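Local coordinates for protein negative regulator of ofd1 (Schizosaccharomyces pombe, PDB 3QTM) that is required for correct translation termination, directly inhibits Ofd1 and stabilises the N-terminal transcription factor domain of Sre1 to promote hypoxic gene expression, at residues A[97-109]-A[125-139]. Numbering follows the deposited sequence.
Sequences EESYIDAAIERAQ and LARAYLEKVRVLVWR
Glu-98 reaches across to helix 125-139 with its chain extended and CG anti to the backbone N (chi1 -173°), its OE2 shared by two cations. Arg-139 NH1 donates to the syn lone pair of OE2 at 2.7 Å, guanidinium and carboxylate steeply inclined (62°), while Lys-132 NZ meets OE2 on the anti side and tilted out of the carboxylate plane, also at 2.7 Å. Lys-132 NZ also bonds the syn lone pair of Asp-102 OD1 at 3.1 Å. A glutamine in place of Glu-98 would probably leave Arg-139 and Lys-132 without their shared negative charge and weaken this network. In a second network, Glu-97 OE2 lies in the guanidinium plane of Arg-134, 2.8 Å from NH2; Glu-131 OE1, in the same plane, takes both NE and NH2. Along the same interface, Ile-101 fits as a knob among Ala-128, Glu-131, Lys-132 and Val-135, CD1 tight against Val-135 CG2 (3.5 Å). Ile-105 lays CG1 on Ala-128 CB and CG2 obliquely by the Tyr-129 ring; Gln-109 NE2 comes to the ring edge, in plane, at the Tyr-129 hydroxyl, modelled so close that the bond's length is doubtful. Ala-108 CB abuts Leu-125 CD2. With axes 8.8 Å apart at 151°, this is the close antiparallel helix packing of a tetratricopeptide-like helical repeat fold.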
ATOM      1  N   GLU A  97      -5.052  -4.582 -20.210  1.00 21.75           N
ATOM      2  CA  GLU A  97      -4.757  -3.980 -18.920  1.00 25.99           C
ATOM      3  C   GLU A  97      -3.321  -3.424 -18.902  1.00 23.56           C
ATOM      4  O   GLU A  97      -3.088  -2.265 -18.516  1.00 21.94           O
ATOM      5  CB  GLU A  97      -4.941  -5.003 -17.784  1.00 25.97           C
ATOM      6  CG  GLU A  97      -4.539  -4.458 -16.422  1.00 26.22           C
ATOM      7  CD  GLU A  97      -4.405  -5.530 -15.339  1.00 33.71           C
ATOM      8  OE1 GLU A  97      -4.520  -6.738 -15.651  1.00 33.83           O
ATOM      9  OE2 GLU A  97      -4.176  -5.158 -14.167  1.00 32.20           O
ATOM     10  N   GLU A  98      -2.364  -4.247 -19.322  1.00 21.15           N
ATOM     11  CA  GLU A  98      -0.960  -3.851 -19.273  1.00 21.99           C
ATOM     12  C   GLU A  98      -0.673  -2.601 -20.106  1.00 20.45           C
ATOM     13  O   GLU A  98       0.140  -1.762 -19.734  1.00 19.25           O
ATOM     14  CB  GLU A  98      -0.027  -4.985 -19.701  1.00 21.47           C
ATOM     15  CG  GLU A  98       1.453  -4.624 -19.473  1.00 24.73           C
ATOM     16  CD  GLU A  98       2.399  -5.797 -19.733  1.00 28.58           C
ATOM     17  OE1 GLU A  98       1.973  -6.782 -20.373  1.00 30.97           O
ATOM     18  OE2 GLU A  98       3.571  -5.726 -19.306  1.00 25.06           O
ATOM     19  N   SER A  99      -1.343  -2.468 -21.234  1.00 21.39           N
ATOM     20  CA  SER A  99      -1.114  -1.294 -22.061  1.00 24.31           C
ATOM     21  C   SER A  99      -1.586  -0.007 -21.360  1.00 21.14           C
ATOM     22  O   SER A  99      -0.984   1.052 -21.523  1.00 20.40           O
ATOM     23  CB  SER A  99      -1.767  -1.459 -23.427  1.00 23.99           C
ATOM     24  OG  SER A  99      -1.221  -0.522 -24.338  1.00 26.44           O
ATOM     25  N   TYR A 100      -2.633  -0.120 -20.550  1.00 19.24           N
ATOM     26  CA  TYR A 100      -3.093   1.017 -19.759  1.00 21.04           C
ATOM     27  C   TYR A 100      -2.127   1.375 -18.607  1.00 19.16           C
ATOM     28  O   TYR A 100      -1.973   2.544 -18.261  1.00 18.09           O
ATOM     29  CB  TYR A 100      -4.536   0.800 -19.275  1.00 17.97           C
ATOM     30  CG  TYR A 100      -5.534   1.279 -20.315  1.00 20.93           C
ATOM     31  CD1 TYR A 100      -6.057   0.407 -21.269  1.00 22.83           C
ATOM     32  CD2 TYR A 100      -5.905   2.624 -20.381  1.00 18.95           C
ATOM     33  CE1 TYR A 100      -6.939   0.855 -22.242  1.00 23.06           C
ATOM     34  CE2 TYR A 100      -6.781   3.085 -21.353  1.00 18.85           C
ATOM     35  CZ  TYR A 100      -7.297   2.199 -22.277  1.00 22.97           C
ATOM     36  OH  TYR A 100      -8.165   2.658 -23.235  1.00 25.31           O
ATOM     37  N   ILE A 101      -1.472   0.371 -18.025  1.00 17.69           N
ATOM     38  CA  ILE A 101      -0.420   0.625 -17.043  1.00 16.92           C
ATOM     39  C   ILE A 101       0.741   1.338 -17.738  1.00 18.29           C
ATOM     40  O   ILE A 101       1.232   2.337 -17.231  1.00 16.06           O
ATOM     41  CB  ILE A 101       0.091  -0.683 -16.389  1.00 18.71           C
ATOM     42  CG1 ILE A 101      -1.031  -1.385 -15.619  1.00 17.80           C
ATOM     43  CG2 ILE A 101       1.328  -0.425 -15.504  1.00 16.60           C
ATOM     44  CD1 ILE A 101      -0.636  -2.789 -15.112  1.00 20.10           C
ATOM     45  N   ASP A 102       1.172   0.825 -18.897  1.00 15.69           N
ATOM     46  CA  ASP A 102       2.226   1.479 -19.685  1.00 20.45           C
ATOM     47  C   ASP A 102       1.880   2.935 -20.008  1.00 20.85           C
ATOM     48  O   ASP A 102       2.727   3.827 -19.901  1.00 18.46           O
ATOM     49  CB  ASP A 102       2.484   0.746 -21.002  1.00 19.89           C
ATOM     50  CG  ASP A 102       3.028  -0.670 -20.801  1.00 27.69           C
ATOM     51  OD1 ASP A 102       3.558  -0.968 -19.706  1.00 27.33           O
ATOM     52  OD2 ASP A 102       2.936  -1.483 -21.755  1.00 27.96           O
ATOM     53  N   ALA A 103       0.644   3.168 -20.444  1.00 18.38           N
ATOM     54  CA  ALA A 103       0.211   4.536 -20.753  1.00 20.31           C
ATOM     55  C   ALA A 103       0.245   5.432 -19.509  1.00 18.88           C
ATOM     56  O   ALA A 103       0.712   6.570 -19.573  1.00 19.04           O
ATOM     57  CB  ALA A 103      -1.166   4.532 -21.383  1.00 19.54           C
ATOM     58  N   ALA A 104      -0.229   4.909 -18.377  1.00 15.80           N
ATOM     59  CA  ALA A 104      -0.170   5.641 -17.106  1.00 16.66           C
ATOM     60  C   ALA A 104       1.255   6.080 -16.774  1.00 19.82           C
ATOM     61  O   ALA A 104       1.479   7.217 -16.336  1.00 17.09           O
ATOM     62  CB  ALA A 104      -0.734   4.790 -15.961  1.00 13.59           C
ATOM     63  N   ILE A 105       2.204   5.155 -16.946  1.00 17.14           N
ATOM     64  CA  ILE A 105       3.623   5.441 -16.762  1.00 19.53           C
ATOM     65  C   ILE A 105       4.111   6.531 -17.728  1.00 18.35           C
ATOM     66  O   ILE A 105       4.729   7.503 -17.320  1.00 21.14           O
ATOM     67  CB  ILE A 105       4.491   4.164 -16.982  1.00 20.44           C
ATOM     68  CG1 ILE A 105       4.240   3.133 -15.863  1.00 16.50           C
ATOM     69  CG2 ILE A 105       5.977   4.551 -17.122  1.00 18.19           C
ATOM     70  CD1 ILE A 105       4.956   1.773 -16.063  1.00 18.41           C
ATOM     71  N   GLU A 106       3.845   6.358 -19.016  1.00 19.20           N
ATOM     72  CA  GLU A 106       4.334   7.312 -20.007  1.00 21.53           C
ATOM     73  C   GLU A 106       3.710   8.704 -19.802  1.00 22.13           C
ATOM     74  O   GLU A 106       4.405   9.737 -19.889  1.00 19.97           O
ATOM     75  CB  GLU A 106       4.047   6.806 -21.417  1.00 22.56           C
ATOM     76  CG  GLU A 106       4.650   5.443 -21.726  1.00 26.81           C
ATOM     77  CD  GLU A 106       6.115   5.539 -22.109  1.00 28.70           C
ATOM     78  OE1 GLU A 106       6.596   6.669 -22.333  1.00 29.25           O
ATOM     79  OE2 GLU A 106       6.785   4.493 -22.177  1.00 32.69           O
ATOM     80  N   ARG A 107       2.407   8.727 -19.517  1.00 16.91           N
ATOM     81  CA  ARG A 107       1.710   9.990 -19.259  1.00 18.04           C
ATOM     82  C   ARG A 107       2.339  10.704 -18.063  1.00 18.86           C
ATOM     83  O   ARG A 107       2.596  11.897 -18.110  1.00 21.26           O
ATOM     84  CB  ARG A 107       0.216   9.759 -19.031  1.00 14.00           C
ATOM     85  CG  ARG A 107      -0.550  10.995 -18.514  1.00 17.75           C
ATOM     86  CD  ARG A 107      -0.216  12.271 -19.290  1.00 16.63           C
ATOM     87  NE  ARG A 107      -0.463  12.117 -20.721  1.00 14.07           N
ATOM     88  CZ  ARG A 107      -0.214  13.047 -21.643  1.00 20.21           C
ATOM     89  NH1 ARG A 107       0.272  14.232 -21.300  1.00 18.54           N
ATOM     90  NH2 ARG A 107      -0.470  12.796 -22.914  1.00 21.88           N
ATOM     91  N   ALA A 108       2.596   9.961 -16.995  1.00 18.93           N
ATOM     92  CA  ALA A 108       3.185  10.551 -15.803  1.00 18.79           C
ATOM     93  C   ALA A 108       4.635  11.011 -16.060  1.00 20.83           C
ATOM     94  O   ALA A 108       5.055  12.065 -15.576  1.00 18.56           O
ATOM     95  CB  ALA A 108       3.099   9.578 -14.611  1.00 15.79           C
ATOM     96  N   GLN A 109       5.395  10.234 -16.829  1.00 18.82           N
ATOM     97  CA  GLN A 109       6.761  10.638 -17.147  1.00 21.34           C
ATOM     98  C   GLN A 109       6.789  11.934 -17.971  1.00 22.97           C
ATOM     99  O   GLN A 109       7.694  12.757 -17.819  1.00 25.23           O
ATOM    100  CB  GLN A 109       7.533   9.502 -17.835  1.00 21.10           C
ATOM    101  CG  GLN A 109       7.878   8.361 -16.887  1.00 19.67           C
ATOM    102  CD  GLN A 109       8.446   7.135 -17.603  1.00 26.72           C
ATOM    103  OE1 GLN A 109       8.363   7.010 -18.827  1.00 27.56           O
ATOM    104  NE2 GLN A 109       9.012   6.217 -16.832  1.00 26.69           N
ATOM    105  N   LEU A 125       3.344   8.215 -10.458  1.00 18.37           N
ATOM    106  CA  LEU A 125       4.473   7.463 -10.983  1.00 19.78           C
ATOM    107  C   LEU A 125       4.692   6.195 -10.161  1.00 20.82           C
ATOM    108  O   LEU A 125       4.784   5.101 -10.716  1.00 19.77           O
ATOM    109  CB  LEU A 125       5.751   8.305 -10.945  1.00 19.83           C
ATOM    110  CG  LEU A 125       5.933   9.326 -12.058  1.00 20.58           C
ATOM    111  CD1 LEU A 125       6.948  10.400 -11.627  1.00 21.26           C
ATOM    112  CD2 LEU A 125       6.364   8.624 -13.355  1.00 19.62           C
ATOM    113  N   ALA A 126       4.777   6.342  -8.841  1.00 16.72           N
ATOM    114  CA  ALA A 126       5.003   5.189  -7.976  1.00 19.97           C
ATOM    115  C   ALA A 126       3.904   4.136  -8.148  1.00 20.90           C
ATOM    116  O   ALA A 126       4.202   2.941  -8.302  1.00 16.72           O
ATOM    117  CB  ALA A 126       5.098   5.623  -6.534  1.00 20.31           C
ATOM    118  N   ARG A 127       2.646   4.586  -8.123  1.00 16.69           N
ATOM    119  CA  ARG A 127       1.498   3.692  -8.293  1.00 21.04           C
ATOM    120  C   ARG A 127       1.581   2.899  -9.599  1.00 16.20           C
ATOM    121  O   ARG A 127       1.363   1.693  -9.613  1.00 19.94           O
ATOM    122  CB  ARG A 127       0.186   4.480  -8.209  1.00 19.40           C
ATOM    123  CG  ARG A 127      -0.084   5.010  -6.799  1.00 19.72           C
ATOM    124  CD  ARG A 127      -1.270   5.980  -6.730  1.00 22.71           C
ATOM    125  NE  ARG A 127      -2.383   5.591  -7.602  1.00 24.71           N
ATOM    126  CZ  ARG A 127      -3.230   4.610  -7.325  1.00 24.97           C
ATOM    127  NH1 ARG A 127      -3.076   3.920  -6.211  1.00 27.15           N
ATOM    128  NH2 ARG A 127      -4.225   4.321  -8.149  1.00 22.56           N
ATOM    129  N   ALA A 128       1.930   3.569 -10.692  1.00 18.76           N
ATOM    130  CA  ALA A 128       1.981   2.899 -11.984  1.00 17.22           C
ATOM    131  C   ALA A 128       3.163   1.942 -12.102  1.00 17.27           C
ATOM    132  O   ALA A 128       3.021   0.870 -12.679  1.00 14.54           O
ATOM    133  CB  ALA A 128       1.981   3.907 -13.128  1.00 14.36           C
ATOM    134  N   TYR A 129       4.325   2.326 -11.562  1.00 16.79           N
ATOM    135  CA  TYR A 129       5.495   1.449 -11.599  1.00 18.25           C
ATOM    136  C   TYR A 129       5.222   0.181 -10.789  1.00 17.65           C
ATOM    137  O   TYR A 129       5.633  -0.913 -11.174  1.00 19.56           O
ATOM    138  CB  TYR A 129       6.762   2.137 -11.055  1.00 17.91           C
ATOM    139  CG  TYR A 129       7.358   3.204 -11.951  1.00 19.44           C
ATOM    140  CD1 TYR A 129       7.574   2.973 -13.308  1.00 21.50           C
ATOM    141  CD2 TYR A 129       7.738   4.433 -11.429  1.00 22.23           C
ATOM    142  CE1 TYR A 129       8.124   3.951 -14.128  1.00 22.36           C
ATOM    143  CE2 TYR A 129       8.289   5.419 -12.236  1.00 22.52           C
ATOM    144  CZ  TYR A 129       8.476   5.176 -13.579  1.00 22.28           C
ATOM    145  OH  TYR A 129       9.026   6.160 -14.361  1.00 22.78           O
ATOM    146  N   LEU A 130       4.542   0.328  -9.658  1.00 14.99           N
ATOM    147  CA  LEU A 130       4.230  -0.843  -8.834  1.00 19.26           C
ATOM    148  C   LEU A 130       3.198  -1.743  -9.511  1.00 20.87           C
ATOM    149  O   LEU A 130       3.299  -2.971  -9.415  1.00 20.25           O
ATOM    150  CB  LEU A 130       3.777  -0.465  -7.418  1.00 16.69           C
ATOM    151  CG  LEU A 130       4.866   0.091  -6.490  1.00 21.56           C
ATOM    152  CD1 LEU A 130       4.268   0.517  -5.152  1.00 19.39           C
ATOM    153  CD2 LEU A 130       5.999  -0.921  -6.282  1.00 20.45           C
ATOM    154  N   GLU A 131       2.223  -1.157 -10.210  1.00 17.78           N
ATOM    155  CA  GLU A 131       1.245  -2.007 -10.913  1.00 20.21           C
ATOM    156  C   GLU A 131       1.935  -2.750 -12.046  1.00 21.14           C
ATOM    157  O   GLU A 131       1.581  -3.884 -12.355  1.00 20.39           O
ATOM    158  CB  GLU A 131       0.041  -1.227 -11.449  1.00 18.05           C
ATOM    159  CG  GLU A 131      -0.852  -0.676 -10.360  1.00 22.63           C
ATOM    160  CD  GLU A 131      -1.470  -1.768  -9.489  1.00 28.88           C
ATOM    161  OE1 GLU A 131      -1.537  -2.939  -9.929  1.00 29.90           O
ATOM    162  OE2 GLU A 131      -1.901  -1.452  -8.358  1.00 34.88           O
ATOM    163  N   LYS A 132       2.922  -2.102 -12.662  1.00 19.95           N
ATOM    164  CA  LYS A 132       3.733  -2.757 -13.682  1.00 18.39           C
ATOM    165  C   LYS A 132       4.444  -4.001 -13.091  1.00 21.16           C
ATOM    166  O   LYS A 132       4.449  -5.073 -13.704  1.00 19.23           O
ATOM    167  CB  LYS A 132       4.750  -1.770 -14.259  1.00 18.36           C
ATOM    168  CG  LYS A 132       5.652  -2.342 -15.355  1.00 23.02           C
ATOM    169  CD  LYS A 132       4.874  -2.648 -16.631  1.00 25.58           C
ATOM    170  CE  LYS A 132       5.813  -3.001 -17.795  1.00 30.27           C
ATOM    171  NZ  LYS A 132       5.080  -3.524 -18.997  1.00 26.98           N
ATOM    172  N   VAL A 133       5.021  -3.850 -11.897  1.00 19.29           N
ATOM    173  CA  VAL A 133       5.715  -4.951 -11.228  1.00 22.07           C
ATOM    174  C   VAL A 133       4.791  -6.161 -11.054  1.00 21.89           C
ATOM    175  O   VAL A 133       5.157  -7.302 -11.352  1.00 20.07           O
ATOM    176  CB  VAL A 133       6.226  -4.520  -9.839  1.00 21.60           C
ATOM    177  CG1 VAL A 133       6.542  -5.737  -8.989  1.00 19.47           C
ATOM    178  CG2 VAL A 133       7.444  -3.574  -9.961  1.00 20.24           C
ATOM    179  N   ARG A 134       3.584  -5.897 -10.570  1.00 23.15           N
ATOM    180  CA  ARG A 134       2.603  -6.953 -10.374  1.00 22.05           C
ATOM    181  C   ARG A 134       2.289  -7.690 -11.674  1.00 22.64           C
ATOM    182  O   ARG A 134       2.233  -8.923 -11.707  1.00 23.86           O
ATOM    183  CB  ARG A 134       1.320  -6.406  -9.752  1.00 20.40           C
ATOM    184  CG  ARG A 134       0.237  -7.468  -9.571  1.00 24.48           C
ATOM    185  CD  ARG A 134      -1.044  -6.863  -9.019  1.00 26.04           C
ATOM    186  NE  ARG A 134      -1.549  -5.824  -9.907  1.00 30.39           N
ATOM    187  CZ  ARG A 134      -2.235  -6.060 -11.021  1.00 32.87           C
ATOM    188  NH1 ARG A 134      -2.508  -7.305 -11.388  1.00 30.76           N
ATOM    189  NH2 ARG A 134      -2.656  -5.050 -11.771  1.00 30.82           N
ATOM    190  N   VAL A 135       2.082  -6.945 -12.750  1.00 20.68           N
ATOM    191  CA  VAL A 135       1.771  -7.594 -14.021  1.00 20.31           C
ATOM    192  C   VAL A 135       2.985  -8.381 -14.565  1.00 23.41           C
ATOM    193  O   VAL A 135       2.825  -9.468 -15.138  1.00 19.42           O
ATOM    194  CB  VAL A 135       1.211  -6.599 -15.063  1.00 21.70           C
ATOM    195  CG1 VAL A 135       1.235  -7.215 -16.439  1.00 22.75           C
ATOM    196  CG2 VAL A 135      -0.224  -6.189 -14.690  1.00 23.32           C
ATOM    197  N   LEU A 136       4.193  -7.846 -14.370  1.00 20.51           N
ATOM    198  CA  LEU A 136       5.403  -8.549 -14.809  1.00 21.18           C
ATOM    199  C   LEU A 136       5.567  -9.893 -14.082  1.00 21.28           C
ATOM    200  O   LEU A 136       5.929 -10.881 -14.696  1.00 20.38           O
ATOM    201  CB  LEU A 136       6.663  -7.672 -14.658  1.00 18.47           C
ATOM    202  CG  LEU A 136       6.867  -6.588 -15.740  1.00 22.92           C
ATOM    203  CD1 LEU A 136       8.052  -5.651 -15.422  1.00 19.64           C
ATOM    204  CD2 LEU A 136       7.035  -7.200 -17.125  1.00 22.67           C
ATOM    205  N   VAL A 137       5.278  -9.919 -12.782  1.00 23.93           N
ATOM    206  CA  VAL A 137       5.312 -11.160 -12.011  1.00 22.43           C
ATOM    207  C   VAL A 137       4.332 -12.179 -12.592  1.00 26.74           C
ATOM    208  O   VAL A 137       4.679 -13.350 -12.774  1.00 24.62           O
ATOM    209  CB  VAL A 137       5.010 -10.931 -10.524  1.00 25.93           C
ATOM    210  CG1 VAL A 137       4.989 -12.258  -9.773  1.00 27.36           C
ATOM    211  CG2 VAL A 137       6.044  -9.991  -9.901  1.00 23.68           C
ATOM    212  N   TRP A 138       3.117 -11.730 -12.901  1.00 23.78           N
ATOM    213  CA  TRP A 138       2.148 -12.588 -13.575  1.00 22.62           C
ATOM    214  C   TRP A 138       2.692 -13.075 -14.921  1.00 24.48           C
ATOM    215  O   TRP A 138       2.532 -14.243 -15.270  1.00 24.07           O
ATOM    216  CB  TRP A 138       0.804 -11.868 -13.802  1.00 22.67           C
ATOM    217  CG  TRP A 138      -0.268 -12.802 -14.344  1.00 26.11           C
ATOM    218  CD1 TRP A 138      -1.154 -13.550 -13.607  1.00 26.27           C
ATOM    219  CD2 TRP A 138      -0.539 -13.111 -15.724  1.00 23.69           C
ATOM    220  NE1 TRP A 138      -1.962 -14.290 -14.444  1.00 30.24           N
ATOM    221  CE2 TRP A 138      -1.604 -14.044 -15.744  1.00 28.63           C
ATOM    222  CE3 TRP A 138       0.002 -12.683 -16.940  1.00 26.59           C
ATOM    223  CZ2 TRP A 138      -2.124 -14.558 -16.933  1.00 29.43           C
ATOM    224  CZ3 TRP A 138      -0.516 -13.199 -18.121  1.00 29.85           C
ATOM    225  CH2 TRP A 138      -1.572 -14.122 -18.108  1.00 30.62           C
ATOM    226  N   ARG A 139       3.315 -12.186 -15.690  1.00 20.03           N
ATOM    227  CA  ARG A 139       3.808 -12.581 -17.004  1.00 22.86           C
ATOM    228  C   ARG A 139       4.930 -13.633 -16.876  1.00 24.67           C
ATOM    229  O   ARG A 139       4.977 -14.616 -17.625  1.00 21.97           O
ATOM    230  CB  ARG A 139       4.242 -11.362 -17.828  1.00 21.30           C
ATOM    231  CG  ARG A 139       3.073 -10.455 -18.255  1.00 23.90           C
ATOM    232  CD  ARG A 139       3.530  -9.217 -19.047  1.00 21.13           C
ATOM    233  NE  ARG A 139       4.408  -9.578 -20.153  1.00 22.62           N
ATOM    234  CZ  ARG A 139       5.258  -8.750 -20.751  1.00 23.41           C
ATOM    235  NH1 ARG A 139       5.365  -7.483 -20.366  1.00 20.85           N
ATOM    236  NH2 ARG A 139       6.005  -9.196 -21.742  1.00 24.38           N
TER